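Local coordinates for Alpha/beta hydrolase (Pectobacterium atrosepticum SCRI1043, PDB 3BDV), which is probably a hydrolase of the alpha/beta-hydrolase fold that also binds calcium, its substrate not being established, at residues M2-I7 / E39-H44; L9-V14 / Y175-L180; M139-A144 / L155-E160. All blocks are in the same frame, centred on the assembly; numbering follows the deposited sequence. Where two conformers were deposited one is given.

Interactions 1 and 2 are neighbours, their centres about 7 Å apart, and both draw on helix 4-15: its first turn meets Arg41, while its middle packs on helix 174-185. They touch through Phe42 CZ, 3.8 Å from Leu11 CD1, and share one 1,2-ethanediol, probably from the crystallisation liquor, bonded by Gln3 and Arg10. Interaction 3 lies at the sheet edge, its centre about 22 Å from that of interaction 2, yet Arg179 NH2 comes within 3.7 Å of Val156 CG2. Interactions 1 and 2 lie away from the calcium sites; in interaction 3 the Leu155 side chain is about 10 Å from that of Asp152, a calcium-binding residue, although no calcium is bound to it in this chain.

Interaction 1. Residues M2-I7 / E39-H44; sequences MQTTEI and ERRFPH. With EDO (1,2-ethanediol), chain H.
Arg41 reaches across from the last turn of helix 34-41 to the first turn of helix 4-15, where the methyls of Thr4 and Ile7 pack against NH2 of its guanidinium. Its chain is extended from CG to NE, with CG anti to the backbone N (chi1 -171°), a shape that spans the gap between the backbones. Thr4 CA and Arg41 CA are 10.8 Å apart. Arg41 NH2 lies 3.3 Å from Thr4 CG2 and 4.0 Å from Ile7 CG2, both methyls approaching obliquely. Farther back, Arg41 CG rests 3.6 Å above the plane of the Phe42 ring, offset toward its rim.

The polar bonding runs to outside partners: Arg41 makes salt bridges with Asp8 through NE and with Glu174 through NH1, and Thr4 OG1 is hydrogen-bonded to the same Glu174 carboxylate. Beyond Ile7, Gln3 OE1 accepts a 2.6 Å bond from O2 of 1,2-ethanediol.

A long arginine suits this place because methyl groups pack beside its charge while two acids hold its nitrogens. The two separate salt bridges, through NE and NH1, probably limit the rotation of the group, tying the starts of helices 4-15 and 174-185 to the end of helix 34-41.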
loop_
_atom_site.group_PDB
_atom_site.type_symbol
_atom_site.label_atom_id
_atom_site.label_comp_id
_atom_site.label_asym_id
_atom_site.label_seq_id
_atom_site.Cartn_x
_atom_site.Cartn_y
_atom_site.Cartn_z
HETATM N N MSE A 2 -1.398 22.625 -2.735
HETATM C CA MSE A 2 -0.429 23.442 -3.477
HETATM C C MSE A 2 -0.030 22.782 -4.811
HETATM O O MSE A 2 0.160 23.469 -5.818
HETATM C CB MSE A 2 0.816 23.641 -2.603
HETATM C CG MSE A 2 1.595 24.920 -2.827
HETATM SE SE MSE A 2 3.240 24.837 -1.737
HETATM C CE MSE A 2 4.447 23.768 -2.983
ATOM N N GLN A 3 0.064 21.450 -4.804
ATOM C CA GLN A 3 0.547 20.669 -5.951
ATOM C C GLN A 3 -0.537 19.786 -6.616
ATOM O O GLN A 3 -0.217 18.952 -7.465
ATOM C CB GLN A 3 1.740 19.796 -5.498
ATOM C CG GLN A 3 2.829 20.555 -4.689
ATOM C CD GLN A 3 4.255 19.994 -4.880
ATOM O OE1 GLN A 3 4.529 18.841 -4.552
ATOM N NE2 GLN A 3 5.157 20.823 -5.401
ATOM N N THR A 4 -1.804 19.987 -6.242
ATOM C CA THR A 4 -2.954 19.162 -6.703
ATOM C C THR A 4 -3.070 18.895 -8.240
ATOM O O THR A 4 -3.199 17.749 -8.679
ATOM C CB THR A 4 -4.315 19.805 -6.223
ATOM O OG1 THR A 4 -4.414 19.764 -4.793
ATOM C CG2 THR A 4 -5.526 19.099 -6.837
ATOM N N THR A 5 -3.074 19.957 -9.036
ATOM C CA THR A 5 -3.278 19.825 -10.478
ATOM C C THR A 5 -2.110 19.082 -11.102
ATOM O O THR A 5 -2.299 18.238 -11.988
ATOM C CB THR A 5 -3.466 21.212 -11.178
ATOM N N GLU A 6 -0.899 19.368 -10.623
ATOM C CA GLU A 6 0.251 18.672 -11.165
ATOM C C GLU A 6 0.259 17.234 -10.709
ATOM O O GLU A 6 0.605 16.363 -11.523
ATOM C CB GLU A 6 1.588 19.347 -10.881
ATOM C CG GLU A 6 2.685 18.826 -11.829
ATOM N N ILE A 7 -0.154 16.961 -9.453
ATOM C CA ILE A 7 -0.292 15.575 -8.969
ATOM C C ILE A 7 -1.276 14.813 -9.874
ATOM O O ILE A 7 -1.011 13.713 -10.327
ATOM C CB ILE A 7 -0.817 15.496 -7.469
ATOM C CG1 ILE A 7 0.299 15.770 -6.461
ATOM C CG2 ILE A 7 -1.468 14.127 -7.177
ATOM C CD1 ILE A 7 -0.162 15.871 -4.953
ATOM N N GLU A 39 -9.606 6.670 -4.020
ATOM C CA GLU A 39 -10.575 5.984 -4.867
ATOM C C GLU A 39 -11.558 6.960 -5.488
ATOM O O GLU A 39 -11.855 6.857 -6.659
ATOM C CB GLU A 39 -11.309 4.959 -4.049
ATOM C CG GLU A 39 -12.165 4.053 -4.869
ATOM C CD GLU A 39 -12.898 3.059 -4.015
ATOM O OE1 GLU A 39 -13.136 3.330 -2.790
ATOM O OE2 GLU A 39 -13.252 2.020 -4.600
ATOM N N ARG A 40 -12.099 7.883 -4.693
ATOM C CA ARG A 40 -12.971 8.932 -5.235
ATOM C C ARG A 40 -12.235 9.861 -6.214
ATOM O O ARG A 40 -12.798 10.294 -7.218
ATOM C CB ARG A 40 -13.596 9.799 -4.131
ATOM C CG ARG A 40 -14.556 9.089 -3.210
ATOM C CD ARG A 40 -15.308 10.071 -2.331
ATOM N NE ARG A 40 -14.458 10.670 -1.288
ATOM C CZ ARG A 40 -14.156 10.072 -0.132
ATOM N NH1 ARG A 40 -14.611 8.861 0.164
ATOM N NH2 ARG A 40 -13.426 10.714 0.740
ATOM N N ARG A 41 -10.981 10.188 -5.909
ATOM C CA ARG A 41 -10.206 11.096 -6.756
ATOM C C ARG A 41 -9.785 10.489 -8.116
ATOM O O ARG A 41 -9.750 11.204 -9.147
ATOM C CB ARG A 41 -9.001 11.583 -5.941
ATOM C CG ARG A 41 -8.226 12.664 -6.563
ATOM C CD ARG A 41 -7.195 13.135 -5.625
ATOM N NE ARG A 41 -6.339 14.170 -6.203
ATOM C CZ ARG A 41 -5.682 15.072 -5.488
ATOM N NH1 ARG A 41 -5.824 15.117 -4.178
ATOM N NH2 ARG A 41 -4.906 15.959 -6.084
ATOM N N PHE A 42 -9.579 9.165 -8.133
ATOM C CA PHE A 42 -9.080 8.414 -9.282
ATOM C C PHE A 42 -9.974 7.180 -9.487
ATOM O O PHE A 42 -9.646 6.061 -9.063
ATOM C CB PHE A 42 -7.636 7.988 -9.041
ATOM C CG PHE A 42 -6.705 9.147 -8.819
ATOM C CD1 PHE A 42 -6.348 9.975 -9.859
ATOM C CD2 PHE A 42 -6.259 9.451 -7.562
ATOM C CE1 PHE A 42 -5.525 11.090 -9.657
ATOM C CE2 PHE A 42 -5.427 10.546 -7.349
ATOM C CZ PHE A 42 -5.081 11.378 -8.390
ATOM N N PRO A 43 -11.151 7.390 -10.074
ATOM C CA PRO A 43 -12.131 6.305 -10.088
ATOM C C PRO A 43 -11.745 5.091 -10.910
ATOM O O PRO A 43 -12.429 4.054 -10.830
ATOM C CB PRO A 43 -13.396 6.976 -10.663
ATOM C CG PRO A 43 -13.154 8.432 -10.626
ATOM C CD PRO A 43 -11.669 8.622 -10.689
ATOM N N HIS A 44 -10.702 5.217 -11.725
ATOM C CA HIS A 44 -10.174 4.087 -12.482
ATOM C C HIS A 44 -9.240 3.221 -11.616
ATOM O O HIS A 44 -8.925 2.110 -11.999
ATOM C CB HIS A 44 -9.433 4.568 -13.735
ATOM C CG HIS A 44 -8.500 5.719 -13.477
ATOM N ND1 HIS A 44 -8.950 6.965 -13.081
ATOM C CD2 HIS A 44 -7.147 5.803 -13.512
ATOM C CE1 HIS A 44 -7.917 7.772 -12.912
ATOM N NE2 HIS A 44 -6.813 7.093 -13.169
HETATM C C1 EDO H . 3.565 17.642 -8.679
HETATM O O1 EDO H . 4.437 17.625 -9.829
HETATM C C2 EDO H . 3.890 16.599 -7.601
HETATM O O2 EDO H . 4.658 17.149 -6.518
#

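Interaction 2. Residues L9-V14 / Y175-L180. With EDO (1,2-ethanediol), chain H.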
loop_
_atom_site.group_PDB
_atom_site.type_symbol
_atom_site.label_atom_id
_atom_site.label_comp_id
_atom_site.label_asym_id
_atom_site.label_seq_id
_atom_site.Cartn_x
_atom_site.Cartn_y
_atom_site.Cartn_z
ATOM N N LEU A 9 -2.416 15.400 -12.940
ATOM C CA LEU A 9 -1.961 15.163 -14.335
ATOM C C LEU A 9 -0.941 14.038 -14.388
ATOM O O LEU A 9 -1.021 13.148 -15.227
ATOM C CB LEU A 9 -1.308 16.414 -14.932
ATOM C CG LEU A 9 -2.172 17.631 -15.281
ATOM C CD1 LEU A 9 -1.324 18.916 -15.374
ATOM C CD2 LEU A 9 -2.928 17.363 -16.572
ATOM N N ARG A 10 0.014 14.063 -13.464
ATOM C CA ARG A 10 1.072 13.056 -13.462
ATOM C C ARG A 10 0.483 11.693 -13.179
ATOM O O ARG A 10 0.808 10.736 -13.872
ATOM C CB ARG A 10 2.150 13.399 -12.438
ATOM C CG ARG A 10 3.075 14.528 -12.904
ATOM C CD ARG A 10 4.008 14.974 -11.811
ATOM N NE ARG A 10 5.072 14.002 -11.537
ATOM C CZ ARG A 10 5.990 14.211 -10.597
ATOM N NH1 ARG A 10 5.964 15.305 -9.853
ATOM N NH2 ARG A 10 6.912 13.327 -10.339
ATOM N N LEU A 11 -0.439 11.603 -12.212
ATOM C CA LEU A 11 -1.025 10.289 -11.882
ATOM C C LEU A 11 -1.961 9.775 -12.969
ATOM O O LEU A 11 -2.013 8.578 -13.241
ATOM C CB LEU A 11 -1.711 10.278 -10.503
ATOM C CG LEU A 11 -0.706 10.198 -9.359
ATOM C CD1 LEU A 11 -1.393 10.599 -8.019
ATOM C CD2 LEU A 11 -0.014 8.858 -9.284
ATOM N N THR A 12 -2.647 10.693 -13.636
ATOM C CA THR A 12 -3.482 10.327 -14.783
ATOM C C THR A 12 -2.635 9.705 -15.923
ATOM O O THR A 12 -2.994 8.671 -16.475
ATOM C CB THR A 12 -4.330 11.554 -15.255
ATOM O OG1 THR A 12 -5.253 11.908 -14.215
ATOM C CG2 THR A 12 -5.080 11.223 -16.548
ATOM N N GLU A 13 -1.464 10.264 -16.210
ATOM C CA GLU A 13 -0.532 9.633 -17.162
ATOM C C GLU A 13 -0.004 8.275 -16.726
ATOM O O GLU A 13 0.146 7.354 -17.547
ATOM C CB GLU A 13 0.666 10.523 -17.446
ATOM C CG GLU A 13 0.323 11.788 -18.188
ATOM C CD GLU A 13 -0.264 11.502 -19.562
ATOM O OE1 GLU A 13 0.423 10.837 -20.365
ATOM O OE2 GLU A 13 -1.417 11.920 -19.818
ATOM N N VAL A 14 0.339 8.145 -15.448
ATOM C CA VAL A 14 0.810 6.847 -14.938
ATOM C C VAL A 14 -0.259 5.783 -15.150
ATOM O O VAL A 14 0.036 4.669 -15.529
ATOM C CB VAL A 14 1.184 6.945 -13.445
ATOM C CG1 VAL A 14 1.316 5.569 -12.777
ATOM C CG2 VAL A 14 2.492 7.798 -13.274
ATOM N N TYR A 175 0.599 14.360 0.163
ATOM C CA TYR A 175 2.013 13.953 0.203
ATOM C C TYR A 175 2.173 12.501 -0.242
ATOM O O TYR A 175 3.107 12.186 -0.996
ATOM C CB TYR A 175 2.690 14.172 1.584
ATOM C CG TYR A 175 4.188 13.904 1.494
ATOM C CD1 TYR A 175 5.037 14.816 0.873
ATOM C CD2 TYR A 175 4.736 12.731 1.988
ATOM C CE1 TYR A 175 6.395 14.566 0.762
ATOM C CE2 TYR A 175 6.097 12.484 1.885
ATOM C CZ TYR A 175 6.910 13.390 1.258
ATOM O OH TYR A 175 8.257 13.100 1.108
ATOM N N GLY A 176 1.278 11.612 0.191
ATOM C CA GLY A 176 1.310 10.238 -0.303
ATOM C C GLY A 176 1.110 10.121 -1.815
ATOM O O GLY A 176 1.788 9.339 -2.511
ATOM N N LEU A 177 0.160 10.875 -2.347
ATOM C CA LEU A 177 -0.040 10.938 -3.782
ATOM C C LEU A 177 1.166 11.466 -4.524
ATOM O O LEU A 177 1.534 10.944 -5.578
ATOM C CB LEU A 177 -1.255 11.812 -4.088
ATOM C CG LEU A 177 -2.618 11.239 -3.742
ATOM C CD1 LEU A 177 -3.657 12.309 -4.056
ATOM C CD2 LEU A 177 -2.910 9.886 -4.512
ATOM N N LYS A 178 1.780 12.513 -3.987
ATOM C CA LYS A 178 3.040 13.042 -4.557
ATOM C C LYS A 178 4.135 11.980 -4.612
ATOM O O LYS A 178 4.731 11.762 -5.642
ATOM C CB LYS A 178 3.517 14.280 -3.784
ATOM C CG LYS A 178 4.827 14.904 -4.306
ATOM C CD LYS A 178 5.408 16.047 -3.431
ATOM C CE LYS A 178 6.470 15.526 -2.414
ATOM N NZ LYS A 178 7.875 15.248 -2.926
ATOM N N ARG A 179 4.423 11.329 -3.487
ATOM C CA ARG A 179 5.405 10.248 -3.497
ATOM C C ARG A 179 5.062 9.103 -4.422
ATOM O O ARG A 179 5.943 8.529 -5.065
ATOM C CB ARG A 179 5.622 9.731 -2.064
ATOM C CG ARG A 179 6.184 10.757 -1.192
ATOM C CD ARG A 179 7.502 11.271 -1.726
ATOM N NE ARG A 179 8.489 10.207 -1.865
ATOM C CZ ARG A 179 9.442 9.919 -0.979
ATOM N NH1 ARG A 179 9.585 10.632 0.125
ATOM N NH2 ARG A 179 10.309 8.935 -1.254
ATOM N N LEU A 180 3.800 8.716 -4.465
ATOM C CA LEU A 180 3.375 7.690 -5.358
ATOM C C LEU A 180 3.657 8.056 -6.819
ATOM O O LEU A 180 4.055 7.235 -7.607
ATOM C CB LEU A 180 1.880 7.470 -5.188
ATOM C CG LEU A 180 1.221 6.429 -6.110
ATOM C CD1 LEU A 180 1.878 5.018 -6.019
ATOM C CD2 LEU A 180 -0.243 6.397 -5.836
HETATM C C1 EDO H . 3.565 17.642 -8.679
HETATM O O1 EDO H . 4.437 17.625 -9.829
HETATM C C2 EDO H . 3.890 16.599 -7.601
HETATM O O2 EDO H . 4.658 17.149 -6.518
#
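Leu11 and Leu177 form the close part of this helix-helix contact, with Leu180 completing the apolar cluster. The two branches of Leu11 divide the work: Leu11 CD1 lies 3.9 Å from Leu177 CD2 and 3.8 Å from the backbone Leu177 O, whereas Leu11 CD2 approaches Leu180 CG at 4.2 Å. Both leucines of helix 174-185 are crossed by Leu11 at about a right angle. With chi1 near -77°, Leu11 CG stands beside its own backbone N, opposite the carbonyl carbon, and the branched end enters between Leu177 and Leu180. All three leucines are buried, and a forked aliphatic side chain suits a place where one residue must meet two neighbours.

The other side is looser and polar. Arg10 and Lys178 are partly exposed and do not touch; 1,2-ethanediol lies between them. Arg10 NH1 donates to its O1 at 2.8 Å, in the guanidinium plane and with an N-H...O angle of 156°, while Lys178 CG is 3.2 Å from O2. The salt bridge from Arg10 NE to Glu185 joins the two helices; that from Lys178 NZ to Glu182 lies within helix 174-185.

Met20 of strand 19-23 backs Leu11 and Leu180, an arrangement characteristic of the helix layer packed on the parallel sheet of an alpha/beta-hydrolase fold.

Interaction 3. Residues M139-A144 / L155-E160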
loop_
_atom_site.group_PDB
_atom_site.type_symbol
_atom_site.label_atom_id
_atom_site.label_comp_id
_atom_site.label_asym_id
_atom_site.label_seq_id
_atom_site.Cartn_x
_atom_site.Cartn_y
_atom_site.Cartn_z
HETATM N N MSE A 139 3.100 -0.606 14.895
HETATM C CA MSE A 139 4.471 -0.725 14.410
HETATM C C MSE A 139 5.357 0.387 14.935
HETATM O O MSE A 139 5.096 1.556 14.685
HETATM C CB MSE A 139 4.482 -0.761 12.863
HETATM C CG MSE A 139 5.857 -0.867 12.215
HETATM SE SE MSE A 139 6.693 -2.571 12.309
HETATM C CE MSE A 139 6.107 -3.347 10.589
ATOM N N SER A 140 6.384 0.038 15.710
ATOM C CA SER A 140 7.316 1.084 16.202
ATOM C C SER A 140 8.133 1.563 15.025
ATOM O O SER A 140 8.353 0.820 14.057
ATOM C CB SER A 140 8.283 0.597 17.297
ATOM O OG SER A 140 9.205 -0.364 16.836
ATOM N N PHE A 141 8.606 2.795 15.103
ATOM C CA PHE A 141 9.436 3.310 14.016
ATOM C C PHE A 141 10.725 2.514 13.812
ATOM O O PHE A 141 11.134 2.241 12.675
ATOM C CB PHE A 141 9.745 4.792 14.219
ATOM C CG PHE A 141 10.472 5.380 13.063
ATOM C CD1 PHE A 141 9.788 5.666 11.904
ATOM C CD2 PHE A 141 11.843 5.576 13.107
ATOM C CE1 PHE A 141 10.461 6.181 10.783
ATOM C CE2 PHE A 141 12.526 6.072 12.009
ATOM C CZ PHE A 141 11.838 6.370 10.846
ATOM N N THR A 142 11.372 2.091 14.895
ATOM C CA THR A 142 12.636 1.380 14.733
ATOM C C THR A 142 12.384 0.030 14.080
ATOM O O THR A 142 13.201 -0.415 13.282
ATOM C CB THR A 142 13.465 1.330 16.035
ATOM O OG1 THR A 142 12.727 0.664 17.037
ATOM C CG2 THR A 142 13.784 2.750 16.516
ATOM N N ARG A 143 11.239 -0.594 14.367
ATOM C CA ARG A 143 10.909 -1.850 13.708
ATOM C C ARG A 143 10.516 -1.646 12.267
ATOM O O ARG A 143 10.777 -2.525 11.429
ATOM C CB ARG A 143 9.820 -2.636 14.451
ATOM C CG ARG A 143 10.318 -3.260 15.708
ATOM C CD ARG A 143 11.292 -4.376 15.497
ATOM N NE ARG A 143 10.643 -5.549 14.928
ATOM C CZ ARG A 143 11.234 -6.704 14.684
ATOM N NH1 ARG A 143 12.516 -6.837 14.878
ATOM N NH2 ARG A 143 10.517 -7.731 14.210
ATOM N N ALA A 144 9.866 -0.523 11.973
ATOM C CA ALA A 144 9.607 -0.141 10.565
ATOM C C ALA A 144 10.930 -0.055 9.808
ATOM O O ALA A 144 11.049 -0.626 8.693
ATOM C CB ALA A 144 8.857 1.200 10.462
ATOM N N LEU A 155 12.367 3.918 2.954
ATOM C CA LEU A 155 11.630 4.187 4.186
ATOM C C LEU A 155 11.356 5.663 4.321
ATOM O O LEU A 155 12.273 6.458 4.406
ATOM C CB LEU A 155 12.418 3.684 5.395
ATOM C CG LEU A 155 11.754 3.613 6.782
ATOM C CD1 LEU A 155 11.798 5.032 7.512
ATOM C CD2 LEU A 155 10.330 3.041 6.742
ATOM N N VAL A 156 10.076 5.999 4.338
ATOM C CA VAL A 156 9.606 7.379 4.409
ATOM C C VAL A 156 9.031 7.599 5.774
ATOM O O VAL A 156 8.024 6.997 6.124
ATOM C CB VAL A 156 8.557 7.677 3.332
ATOM C CG1 VAL A 156 8.031 9.163 3.436
ATOM C CG2 VAL A 156 9.160 7.380 1.951
ATOM N N ASP A 157 9.752 8.391 6.549
ATOM C CA ASP A 157 9.342 8.834 7.903
ATOM C C ASP A 157 8.327 9.983 7.810
ATOM O O ASP A 157 8.663 11.063 7.371
ATOM C CB ASP A 157 10.622 9.250 8.642
ATOM C CG ASP A 157 10.392 9.681 10.065
ATOM O OD1 ASP A 157 9.233 9.910 10.463
ATOM O OD2 ASP A 157 11.403 9.760 10.795
ATOM N N VAL A 158 7.074 9.706 8.200
ATOM C CA VAL A 158 5.961 10.658 8.157
ATOM C C VAL A 158 5.725 11.295 9.537
ATOM O O VAL A 158 4.702 11.927 9.770
ATOM C CB VAL A 158 4.660 10.040 7.547
ATOM C CG1 VAL A 158 4.908 9.657 6.073
ATOM C CG2 VAL A 158 4.186 8.838 8.370
ATOM N N GLY A 159 6.681 11.172 10.435
ATOM C CA GLY A 159 6.556 11.806 11.735
ATOM C C GLY A 159 5.510 11.153 12.618
ATOM O O GLY A 159 5.224 9.960 12.491
ATOM N N GLU A 160 4.932 11.949 13.516
ATOM C CA GLU A 160 3.867 11.455 14.370
ATOM C C GLU A 160 2.565 11.520 13.617
ATOM O O GLU A 160 1.871 12.507 13.700
ATOM C CB GLU A 160 3.789 12.246 15.683
ATOM C CG GLU A 160 4.816 11.811 16.638
ATOM C CD GLU A 160 4.817 12.625 17.921
ATOM O OE1 GLU A 160 3.910 13.429 18.144
ATOM O OE2 GLU A 160 5.734 12.436 18.701
#
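The far end of the Phe141 ring, CZ and CE1, meets two residues of the edge strand obliquely, Leu155 and Asp157, which lie two positions apart. Phe141 CG is anti to the backbone N (chi1 -174°), which swings the ring from the first turn of helix 141-151 toward the strand. Leu155 CD1 reaches Phe141 CZ at 3.6 Å, the two side chains crossing obliquely. Asp157 instead runs at about a right angle to the phenylalanine: Asp157 OD2 is 3.4 Å from Phe141 CZ, and the ring and carboxylate planes are inclined by 38°. Ala144, three residues after Phe141 and so about one turn on, lies 4.4 Å by its CB from Leu155 CD2; its small side chain suits a buried place between helix and strand.

Each oxygen of Asp157 has its own hydrogen bond. Asp157 OD1 is met nearly along its C-O axis by Gly159 N at 2.8 Å, an Asx turn, while OD2 bonds to His134, whose ring stacks on Phe141. At the helix start Ser140 OG caps Arg143 N.

Helix and strand belong to a beta-alpha-beta unit. The contact across their join is van der Waals, while hydrogen bonding fixes the carboxylate beside the aromatic ring and probably stabilises its negative charge.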